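Local structure of L-2,4-diaminobutyric acid acetyltransferase (Geobacillus sp., 6SLL) at residues R37-L42 and Q90-S95; R31-I36 and N45-Y50; P128-S133 and T164-P169. The protein transfers an acetyl group from acetyl coenzyme A to L-2,4-diaminobutyric acid, a step in the biosynthesis of the chemical chaperone ectoine. One frame throughout, in Å; residues are numbered along the deposited sequence.

Contact 1: R37-L42 and Q90-S95; sequences RDTGSL and QVAVAS. With COA (coenzyme A), chain F; DAB (2,4-diaminobutyric acid), chain G.
Thr39, near the end of helix 29-39, touches strand 85-93 with one methyl: its CG2 lies 3.9 Å from Ala92 CB. Its OG1 turns back to Ile36 O in the helix. Gly40, with positive phi, takes the chain out of the helix. Ser41 then faces coenzyme A, and its OG approaches C7P of the cofactor. Leu42 makes the main contact. Its CG stands anti to the carbonyl carbon (chi1 -69°), and the two methyls beyond it part. CD1 packs on Ala92 CB at 3.7 Å and lies near Val91 O, while CD2 meets OXT of the bound diaminobutyric acid at 3.6 Å. Leu42 CB also lies 3.8 Å from Gln90 NE2. That amide nitrogen donates to OXT of the substrate at 3.0 Å, nearly straight at 163°, and also to Asp43 O. Gln90 OE1 is bonded to Tyr50 OH, so both ends of the amide are held. Further along the strand, Val93 N donates to O9P of coenzyme A at 3.0 Å. Binding of the pantetheine arm by the backbone of this strand is characteristic of the GNAT fold; here Gln90 of the same strand also binds the diaminobutyric acid.

Contact 2: R31-I36 and N45-Y50; sequences RVWELI and NSPYCY. With DAB (2,4-diaminobutyric acid), chain D.
This is a buried, mostly apolar contact between helix 29-39 and the start of helix 47-56, two helices close in sequence. Trp33 and Tyr50 carry most of it. The Trp33 side chain has CG anti to the backbone N (chi1 177°), and the indole lies beside Pro47. The proline ring covers one face of the indole in a CH-pi contact: Pro47 CG sits 3.5 Å from the centroid of the five-membered ring, only 4° off its normal. At the indole edge, near its plane, Asn45 O comes to 3.0 Å from Trp33 CD1. Tyr50 also meets this edge, rim to rim, with the ring planes at 57°.

The Tyr50 ring is packed by three residues of the first helix. Val32 CG1 reaches Tyr50 CD1 at 3.6 Å, Trp33 CB reaches Tyr50 CD2 at 3.8 Å, and Ile36 CG2 lies 3.6 Å from Tyr50 OH. The hydroxyl is also engaged by polar groups. Besides its main partner, Gln90, it accepts from Asn45 ND2 at 3.1 Å and weakly from Asn45 N. Ser46 is the N-cap of helix 47-56, and its OG accepts from Cys49 N at 3.1 Å.

The other side of the segment meets the second subunit. Asn45 OD1 and Ser46 OG pair with Ser46 OG and Asn45 OD1 of that subunit. Tyr48 lays its ring over a diaminobutyric acid held by Glu168 and Asp43 of the second subunit. The chemistry implies a division of labour: apolar groups join the two helices, while the buried Tyr50 hydroxyl is satisfied by amide groups.

Contact 3: P128-S133 and T164-P169; sequences PSNMAS and THEDEP. With COA (coenzyme A), chain F; DAB (2,4-diaminobutyric acid), chain G.
Ser129 and Glu166 carry the polar part of this surface contact, with two hydrogen bonds to one carboxylate. Ser129 N donates to Glu166 OE2 at 2.7 Å, using the syn lone pair of that oxygen. Ser129 OG donates to Glu166 OE1 at a very short 2.5 Å. The two oxygens are thus held by the backbone and side chain of a single residue, which would be expected to limit rotation of the carboxylate. The serine hydroxyl stands between its backbone N and carbonyl carbon (chi1 83°), on the side where OE1 lies. Glu166 is extended beyond CG and slides past Pro128 in the opposite direction. Pro128 CD packs 3.4 Å from Glu166 OE2 and 3.5 Å from Asp167 O. An alanine in place of Glu166 would probably leave Ser129 N and OG without these acceptors and open a gap beside Pro128.

The other polar groups of 164-169 have their own partners. His165 ND1 donates to Glu166 O at 2.7 Å, in the ring plane, on a lone pair of the carbonyl. His165 NE2 is bonded to Asp43 OD2. Asp167 O meets Ser127 OG, and its OD1 accepts from Ala156 N. Glu168 OE2 accepts from the amino N of diaminobutyric acid at 2.7 Å, while OE1 pairs with Thr125 OG1.

Ser129 O also lies against the cofactor, 3.3 Å from its C3P. The contact joins the turn between strand 121-125 and helix 131-144 to the loop entering strand 168-173, a neighbour of strand 121-125 in the sheet. Arg134 of that helix touches both Pro128 and Pro169.

In the fold
From the N terminus, helix 29-39 opens both contact 2 and contact 1. Contact 2 closes first, over a short loop, when helix 47-56 returns against it. Contact 1 opens inside that loop and closes much later, on strand 85-93, so the two cross. They touch directly, where Ala92 packs on Ile36. Together they tie the two N-terminal helices to the sheet. Contact 3 follows in series. It joins the turn before helix 131-144 to the start of strand 168-173 and spans the rest of that helix and strand 148-154. Contacts 1 and 3 border the same coenzyme A and diaminobutyric acid. Contact 2 faces the second subunit.

Contact 1: R37-L42 and Q90-S95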
# COMPACT_ATOMS: atom_id res chain seq x y z
N ARG B 37 0.86 -8.44 -13.16
CA ARG B 37 -0.23 -9.14 -13.82
C ARG B 37 0.18 -10.32 -14.61
O ARG B 37 -0.52 -11.37 -14.55
CB ARG B 37 -0.80 -8.24 -14.78
CG ARG B 37 -1.79 -8.89 -15.71
CD ARG B 37 -2.18 -8.08 -16.94
NE ARG B 37 -1.02 -7.97 -17.80
CZ ARG B 37 -0.84 -6.97 -18.70
NH1 ARG B 37 -1.74 -6.04 -18.89
NH2 ARG B 37 0.34 -6.91 -19.36
N ASP B 38 1.31 -10.25 -15.22
CA ASP B 38 1.80 -11.40 -15.97
C ASP B 38 2.32 -12.58 -15.17
O ASP B 38 2.52 -13.66 -15.71
CB ASP B 38 2.80 -10.88 -16.99
CG ASP B 38 2.08 -9.99 -18.11
OD1 ASP B 38 0.80 -10.10 -18.22
OD2 ASP B 38 2.89 -9.26 -18.68
N THR B 39 2.50 -12.42 -13.90
CA THR B 39 2.89 -13.67 -13.11
C THR B 39 1.76 -14.72 -13.10
O THR B 39 1.99 -15.91 -12.95
CB THR B 39 3.43 -13.39 -11.70
OG1 THR B 39 2.32 -12.89 -10.95
CG2 THR B 39 4.53 -12.29 -11.86
N GLY B 40 0.52 -14.29 -12.98
CA GLY B 40 -0.67 -15.14 -12.50
C GLY B 40 -0.78 -15.24 -10.87
O GLY B 40 -1.99 -15.45 -10.28
N SER B 41 0.22 -15.64 -10.23
CA SER B 41 0.23 -16.13 -8.90
C SER B 41 0.19 -15.09 -7.84
O SER B 41 0.05 -15.38 -6.63
CB SER B 41 1.39 -17.03 -8.63
OG SER B 41 2.60 -16.31 -8.96
N LEU B 42 0.23 -13.77 -8.28
CA LEU B 42 0.12 -12.66 -7.32
C LEU B 42 -1.21 -12.01 -7.47
O LEU B 42 -1.82 -12.02 -8.52
CB LEU B 42 1.26 -11.69 -7.59
CG LEU B 42 2.65 -12.17 -7.26
CD1 LEU B 42 3.69 -11.20 -7.76
CD2 LEU B 42 2.87 -12.41 -5.74
N GLN B 90 5.14 -7.96 -2.21
CA GLN B 90 5.14 -8.79 -3.43
C GLN B 90 6.57 -8.94 -3.93
O GLN B 90 7.31 -7.94 -4.01
CB GLN B 90 4.23 -8.19 -4.52
CG GLN B 90 2.77 -8.19 -4.11
CD GLN B 90 1.83 -7.68 -5.16
OE1 GLN B 90 1.99 -6.58 -5.67
NE2 GLN B 90 0.85 -8.49 -5.50
N VAL B 91 6.91 -10.14 -4.34
CA VAL B 91 8.14 -10.45 -5.06
C VAL B 91 7.78 -11.07 -6.37
O VAL B 91 7.09 -12.13 -6.33
CB VAL B 91 9.10 -11.33 -4.23
CG1 VAL B 91 10.38 -11.57 -4.95
CG2 VAL B 91 9.28 -10.89 -2.80
N ALA B 92 8.25 -10.55 -7.46
CA ALA B 92 7.93 -11.12 -8.80
C ALA B 92 9.18 -11.11 -9.66
O ALA B 92 9.88 -10.08 -9.69
CB ALA B 92 6.86 -10.24 -9.47
N VAL B 93 9.37 -12.19 -10.41
CA VAL B 93 10.37 -12.20 -11.48
C VAL B 93 9.63 -12.72 -12.71
O VAL B 93 8.87 -13.70 -12.67
CB VAL B 93 11.58 -13.07 -11.08
CG1 VAL B 93 12.52 -13.33 -12.25
CG2 VAL B 93 12.34 -12.44 -9.91
N ALA B 94 9.87 -12.08 -13.85
CA ALA B 94 9.27 -12.47 -15.12
C ALA B 94 9.63 -13.92 -15.42
O ALA B 94 10.77 -14.36 -15.22
CB ALA B 94 9.81 -11.57 -16.22
N SER B 95 8.64 -14.66 -15.93
CA SER B 95 8.80 -16.01 -16.32
C SER B 95 10.06 -16.32 -17.09
O SER B 95 10.76 -17.32 -16.94
CB SER B 95 7.56 -16.38 -17.09
OG SER B 95 7.62 -17.76 -17.39
N1A COA F . 12.26 -24.89 -8.78
C2A COA F . 13.09 -25.13 -7.76
N3A COA F . 13.71 -24.25 -6.98
C4A COA F . 13.47 -22.96 -7.36
C5A COA F . 12.61 -22.61 -8.39
C6A COA F . 11.96 -23.61 -9.14
N6A COA F . 11.16 -23.41 -10.14
N7A COA F . 12.65 -21.23 -8.53
C8A COA F . 13.44 -20.78 -7.56
N9A COA F . 13.92 -21.81 -6.82
C1B COA F . 14.74 -21.70 -5.70
C2B COA F . 16.21 -21.45 -6.07
O2B COA F . 16.88 -22.64 -6.31
C3B COA F . 16.62 -20.61 -4.88
O3B COA F . 16.73 -21.53 -3.71
P3B COA F . 18.17 -22.02 -3.16
O7A COA F . 18.64 -20.69 -2.52
O8A COA F . 17.84 -23.23 -2.27
O9A COA F . 19.25 -22.01 -4.35
C4B COA F . 15.39 -19.79 -4.59
O4B COA F . 14.28 -20.56 -4.97
C5B COA F . 15.54 -18.40 -5.21
O5B COA F . 15.80 -18.52 -6.63
P1A COA F . 15.87 -17.27 -7.61
O1A COA F . 16.46 -17.74 -8.88
O2A COA F . 16.45 -16.09 -6.92
O3A COA F . 14.29 -17.04 -7.82
P2A COA F . 13.60 -16.33 -9.09
O4A COA F . 14.39 -15.15 -9.52
O5A COA F . 13.31 -17.37 -10.12
O6A COA F . 12.28 -15.79 -8.46
CBP COA F . 10.05 -16.03 -7.59
CCP COA F . 11.46 -16.53 -7.52
CDP COA F . 9.26 -16.67 -6.40
CEP COA F . 10.04 -14.55 -7.45
CAP COA F . 9.47 -16.47 -8.97
OAP COA F . 9.39 -17.92 -8.98
C9P COA F . 8.14 -15.92 -9.34
O9P COA F . 7.92 -14.71 -9.56
N8P COA F . 7.17 -16.87 -9.41
C7P COA F . 5.84 -16.72 -9.75
C6P COA F . 5.27 -18.03 -10.48
C5P COA F . 4.92 -19.13 -9.54
O5P COA F . 5.79 -19.48 -8.66
N4P COA F . 3.89 -19.75 -9.68
C3P COA F . 3.48 -20.92 -8.80
C2P COA F . 1.87 -21.31 -9.21
S1P COA F . 1.95 -22.17 -10.75
N DAB G . -0.77 -12.90 -2.51
CA DAB G . -0.36 -11.63 -1.84
C DAB G . -0.11 -10.60 -2.93
O DAB G . -0.04 -9.44 -2.55
CB DAB G . 0.88 -11.83 -0.96
CG DAB G . 2.15 -12.11 -1.69
ND DAB G . 3.26 -12.26 -0.70
OXT DAB G . 0.02 -10.95 -4.09
O HOH W 1 5.99 -13.82 -15.77

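Contact 2: R31-I36 and N45-Y50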
# COMPACT_ATOMS: atom_id res chain seq x y z
N ARG B 31 4.76 -0.37 -15.76
CA ARG B 31 5.52 -1.55 -16.14
C ARG B 31 5.60 -2.56 -15.02
O ARG B 31 5.63 -3.78 -15.22
CB ARG B 31 6.91 -1.18 -16.63
CG ARG B 31 6.89 -0.53 -18.01
CD ARG B 31 8.26 -0.37 -18.76
NE ARG B 31 9.21 0.29 -18.05
CZ ARG B 31 10.48 0.07 -18.15
NH1 ARG B 31 11.16 -0.97 -18.77
NH2 ARG B 31 11.24 0.89 -17.44
N VAL B 32 5.65 -2.04 -13.76
CA VAL B 32 5.58 -2.97 -12.61
C VAL B 32 4.23 -3.67 -12.54
O VAL B 32 4.14 -4.88 -12.35
CB VAL B 32 5.89 -2.19 -11.28
CG1 VAL B 32 5.56 -3.08 -10.10
CG2 VAL B 32 7.33 -1.77 -11.29
N TRP B 33 3.13 -2.91 -12.76
CA TRP B 33 1.81 -3.47 -12.80
C TRP B 33 1.75 -4.61 -13.85
O TRP B 33 1.18 -5.67 -13.58
CB TRP B 33 0.82 -2.35 -13.07
CG TRP B 33 -0.62 -2.79 -13.20
CD1 TRP B 33 -1.50 -3.02 -12.20
CD2 TRP B 33 -1.31 -3.08 -14.45
NE1 TRP B 33 -2.71 -3.41 -12.73
CE2 TRP B 33 -2.63 -3.44 -14.09
CE3 TRP B 33 -0.93 -2.98 -15.78
CZ2 TRP B 33 -3.57 -3.72 -15.03
CZ3 TRP B 33 -1.89 -3.23 -16.73
CH2 TRP B 33 -3.17 -3.62 -16.37
N GLU B 34 2.28 -4.31 -15.03
CA GLU B 34 2.29 -5.35 -16.08
C GLU B 34 3.04 -6.58 -15.69
O GLU B 34 2.60 -7.74 -15.93
CB GLU B 34 2.86 -4.76 -17.38
CG GLU B 34 1.91 -3.72 -18.02
CD GLU B 34 2.46 -3.02 -19.19
OE1 GLU B 34 3.69 -2.96 -19.31
OE2 GLU B 34 1.65 -2.50 -19.99
N LEU B 35 4.20 -6.40 -14.99
CA LEU B 35 4.96 -7.56 -14.48
C LEU B 35 4.15 -8.39 -13.50
O LEU B 35 4.06 -9.60 -13.60
CB LEU B 35 6.28 -7.09 -13.82
CG LEU B 35 7.10 -8.13 -13.15
CD1 LEU B 35 7.90 -8.91 -14.16
CD2 LEU B 35 8.12 -7.54 -12.19
N ILE B 36 3.49 -7.70 -12.54
CA ILE B 36 2.66 -8.41 -11.56
C ILE B 36 1.52 -9.11 -12.27
O ILE B 36 1.24 -10.30 -11.99
CB ILE B 36 2.16 -7.46 -10.49
CG1 ILE B 36 3.28 -6.70 -9.77
CG2 ILE B 36 1.24 -8.16 -9.50
CD1 ILE B 36 4.25 -7.58 -9.12
N ASN B 45 -2.84 -5.45 -7.84
CA ASN B 45 -3.36 -4.15 -7.41
C ASN B 45 -3.48 -3.23 -8.57
O ASN B 45 -3.17 -3.55 -9.71
CB ASN B 45 -2.44 -3.57 -6.29
CG ASN B 45 -2.41 -4.55 -5.15
OD1 ASN B 45 -3.45 -4.73 -4.45
ND2 ASN B 45 -1.33 -5.23 -4.90
N SER B 46 -4.04 -2.02 -8.31
CA SER B 46 -4.22 -1.05 -9.37
C SER B 46 -2.89 -0.50 -9.83
O SER B 46 -1.91 -0.48 -9.09
CB SER B 46 -5.10 0.11 -8.92
OG SER B 46 -4.46 0.89 -7.93
N PRO B 47 -2.81 0.02 -11.10
CA PRO B 47 -1.60 0.71 -11.53
C PRO B 47 -1.22 1.81 -10.55
O PRO B 47 -0.04 2.00 -10.25
CB PRO B 47 -1.96 1.18 -12.93
CG PRO B 47 -2.98 0.16 -13.39
CD PRO B 47 -3.77 -0.19 -12.20
N TYR B 48 -2.21 2.56 -10.10
CA TYR B 48 -1.97 3.66 -9.15
C TYR B 48 -1.22 3.15 -7.92
O TYR B 48 -0.34 3.86 -7.42
CB TYR B 48 -3.34 4.27 -8.76
CG TYR B 48 -3.26 5.52 -7.94
CD1 TYR B 48 -3.13 5.43 -6.55
CD2 TYR B 48 -3.36 6.76 -8.47
CE1 TYR B 48 -3.10 6.54 -5.78
CE2 TYR B 48 -3.32 7.91 -7.73
CZ TYR B 48 -3.22 7.84 -6.37
OH TYR B 48 -3.22 8.93 -5.55
N CYS B 49 -1.58 1.99 -7.39
CA CYS B 49 -0.86 1.41 -6.26
C CYS B 49 0.61 1.33 -6.52
O CYS B 49 1.44 1.65 -5.66
CB CYS B 49 -1.46 0.05 -5.93
SG CYS B 49 -0.73 -0.78 -4.50
N TYR B 50 0.99 0.82 -7.69
CA TYR B 50 2.42 0.69 -7.99
C TYR B 50 3.08 2.01 -8.23
O TYR B 50 4.30 2.14 -7.90
CB TYR B 50 2.60 -0.33 -9.15
CG TYR B 50 2.07 -1.69 -8.77
CD1 TYR B 50 2.76 -2.48 -7.87
CD2 TYR B 50 0.88 -2.15 -9.26
CE1 TYR B 50 2.24 -3.69 -7.43
CE2 TYR B 50 0.35 -3.36 -8.82
CZ TYR B 50 1.04 -4.13 -7.91
OH TYR B 50 0.45 -5.28 -7.45
N DAB D . -7.90 7.12 -8.18
CA DAB D . -6.95 6.82 -7.08
C DAB D . -7.39 5.56 -6.34
O DAB D . -8.58 5.23 -6.43
CB DAB D . -6.65 8.00 -6.17
CG DAB D . -7.78 8.34 -5.32
ND DAB D . -7.39 9.56 -4.50
OXT DAB D . -6.56 5.05 -5.61

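Contact 3: P128-S133 and T164-P169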
# COMPACT_ATOMS: atom_id res chain seq x y z
N PRO B 128 0.56 -21.66 -0.04
CA PRO B 128 1.14 -23.00 -0.47
C PRO B 128 1.52 -23.25 -1.88
O PRO B 128 2.46 -23.84 -2.24
CB PRO B 128 0.15 -23.99 0.06
CG PRO B 128 -0.53 -23.33 1.26
CD PRO B 128 -0.60 -21.82 0.86
N SER B 129 0.82 -22.61 -2.80
CA SER B 129 1.21 -22.75 -4.23
C SER B 129 2.36 -21.93 -4.69
O SER B 129 2.90 -22.17 -5.79
CB SER B 129 0.09 -22.50 -5.14
OG SER B 129 -0.04 -21.18 -5.34
N ASN B 130 2.85 -21.02 -3.84
CA ASN B 130 3.97 -20.15 -4.17
C ASN B 130 5.19 -20.88 -3.64
O ASN B 130 5.97 -20.42 -2.73
CB ASN B 130 3.73 -18.80 -3.59
CG ASN B 130 2.74 -17.95 -4.30
OD1 ASN B 130 1.65 -18.44 -4.76
ND2 ASN B 130 2.94 -16.65 -4.22
N MET B 131 5.48 -22.01 -4.26
CA MET B 131 6.43 -22.92 -3.81
C MET B 131 7.97 -22.33 -3.89
O MET B 131 8.85 -22.45 -3.00
CB MET B 131 6.16 -24.09 -4.80
CG MET B 131 4.86 -24.82 -4.51
SD MET B 131 4.38 -26.03 -5.75
CE MET B 131 4.19 -24.84 -7.10
N ALA B 132 8.23 -21.67 -5.03
CA ALA B 132 9.54 -21.00 -5.21
C ALA B 132 9.73 -19.88 -4.24
O ALA B 132 10.83 -19.62 -3.74
CB ALA B 132 9.64 -20.55 -6.64
N SER B 133 8.62 -19.17 -3.91
CA SER B 133 8.69 -18.11 -2.95
C SER B 133 9.07 -18.58 -1.56
O SER B 133 9.84 -17.99 -0.80
CB SER B 133 7.38 -17.30 -2.94
OG SER B 133 7.09 -16.60 -4.17
N THR B 164 -11.98 -18.28 -4.90
CA THR B 164 -11.19 -19.12 -3.98
C THR B 164 -9.81 -18.44 -3.88
O THR B 164 -9.28 -18.06 -4.96
CB THR B 164 -11.05 -20.53 -4.64
OG1 THR B 164 -12.35 -21.13 -4.73
CG2 THR B 164 -10.15 -21.47 -3.83
N HIS B 165 -9.34 -18.17 -2.69
CA HIS B 165 -8.01 -17.68 -2.49
C HIS B 165 -7.36 -18.66 -1.53
O HIS B 165 -8.00 -19.13 -0.56
CB HIS B 165 -8.01 -16.30 -1.86
CG HIS B 165 -6.72 -15.55 -1.94
ND1 HIS B 165 -5.62 -15.83 -1.16
CD2 HIS B 165 -6.37 -14.53 -2.73
CE1 HIS B 165 -4.64 -14.97 -1.45
NE2 HIS B 165 -5.07 -14.17 -2.41
N GLU B 166 -6.10 -18.91 -1.68
CA GLU B 166 -5.33 -19.70 -0.80
C GLU B 166 -5.09 -19.03 0.57
O GLU B 166 -5.15 -17.78 0.65
CB GLU B 166 -3.99 -20.15 -1.32
CG GLU B 166 -4.01 -21.09 -2.56
CD GLU B 166 -2.49 -21.22 -3.00
OE1 GLU B 166 -2.08 -20.68 -4.07
OE2 GLU B 166 -1.73 -22.03 -2.29
N ASP B 167 -4.82 -19.80 1.60
CA ASP B 167 -4.30 -19.23 2.82
C ASP B 167 -3.00 -18.47 2.53
O ASP B 167 -2.21 -18.79 1.67
CB ASP B 167 -3.92 -20.32 3.85
CG ASP B 167 -5.10 -21.16 4.40
OD1 ASP B 167 -6.20 -20.67 4.36
OD2 ASP B 167 -4.84 -22.29 4.81
N GLU B 168 -2.78 -17.45 3.39
CA GLU B 168 -1.57 -16.57 3.34
C GLU B 168 -0.89 -16.65 4.72
O GLU B 168 -0.97 -15.69 5.48
CB GLU B 168 -1.97 -15.15 3.01
CG GLU B 168 -2.40 -14.99 1.56
CD GLU B 168 -1.30 -14.86 0.54
OE1 GLU B 168 -0.10 -14.84 0.91
OE2 GLU B 168 -1.65 -14.73 -0.66
N PRO B 169 -0.23 -17.74 5.06
CA PRO B 169 0.41 -17.84 6.37
C PRO B 169 1.56 -16.83 6.46
O PRO B 169 2.24 -16.50 5.47
CB PRO B 169 0.95 -19.24 6.41
CG PRO B 169 0.91 -19.65 5.02
CD PRO B 169 -0.07 -18.96 4.27
N1A COA F . 12.26 -24.89 -8.78
C2A COA F . 13.09 -25.13 -7.76
N3A COA F . 13.71 -24.25 -6.98
C4A COA F . 13.47 -22.96 -7.36
C5A COA F . 12.61 -22.61 -8.39
C6A COA F . 11.96 -23.61 -9.14
N6A COA F . 11.16 -23.41 -10.14
N7A COA F . 12.65 -21.23 -8.53
C8A COA F . 13.44 -20.78 -7.56
N9A COA F . 13.92 -21.81 -6.82
C1B COA F . 14.74 -21.70 -5.70
C2B COA F . 16.21 -21.45 -6.07
O2B COA F . 16.88 -22.64 -6.31
C3B COA F . 16.62 -20.61 -4.88
O3B COA F . 16.73 -21.53 -3.71
P3B COA F . 18.17 -22.02 -3.16
O7A COA F . 18.64 -20.69 -2.52
O8A COA F . 17.84 -23.23 -2.27
O9A COA F . 19.25 -22.01 -4.35
C4B COA F . 15.39 -19.79 -4.59
O4B COA F . 14.28 -20.56 -4.97
C5B COA F . 15.54 -18.40 -5.21
O5B COA F . 15.80 -18.52 -6.63
P1A COA F . 15.87 -17.27 -7.61
O1A COA F . 16.46 -17.74 -8.88
O2A COA F . 16.45 -16.09 -6.92
O3A COA F . 14.29 -17.04 -7.82
P2A COA F . 13.60 -16.33 -9.09
O4A COA F . 14.39 -15.15 -9.52
O5A COA F . 13.31 -17.37 -10.12
O6A COA F . 12.28 -15.79 -8.46
CBP COA F . 10.05 -16.03 -7.59
CCP COA F . 11.46 -16.53 -7.52
CDP COA F . 9.26 -16.67 -6.40
CEP COA F . 10.04 -14.55 -7.45
CAP COA F . 9.47 -16.47 -8.97
OAP COA F . 9.39 -17.92 -8.98
C9P COA F . 8.14 -15.92 -9.34
O9P COA F . 7.92 -14.71 -9.56
N8P COA F . 7.17 -16.87 -9.41
C7P COA F . 5.84 -16.72 -9.75
C6P COA F . 5.27 -18.03 -10.48
C5P COA F . 4.92 -19.13 -9.54
O5P COA F . 5.79 -19.48 -8.66
N4P COA F . 3.89 -19.75 -9.68
C3P COA F . 3.48 -20.92 -8.80
C2P COA F . 1.87 -21.31 -9.21
S1P COA F . 1.95 -22.17 -10.75
N DAB G . -0.77 -12.90 -2.51
CA DAB G . -0.36 -11.63 -1.84
C DAB G . -0.11 -10.60 -2.93
O DAB G . -0.04 -9.44 -2.55
CB DAB G . 0.88 -11.83 -0.96
CG DAB G . 2.15 -12.11 -1.69
ND DAB G . 3.26 -12.26 -0.70
OXT DAB G . 0.02 -10.95 -4.09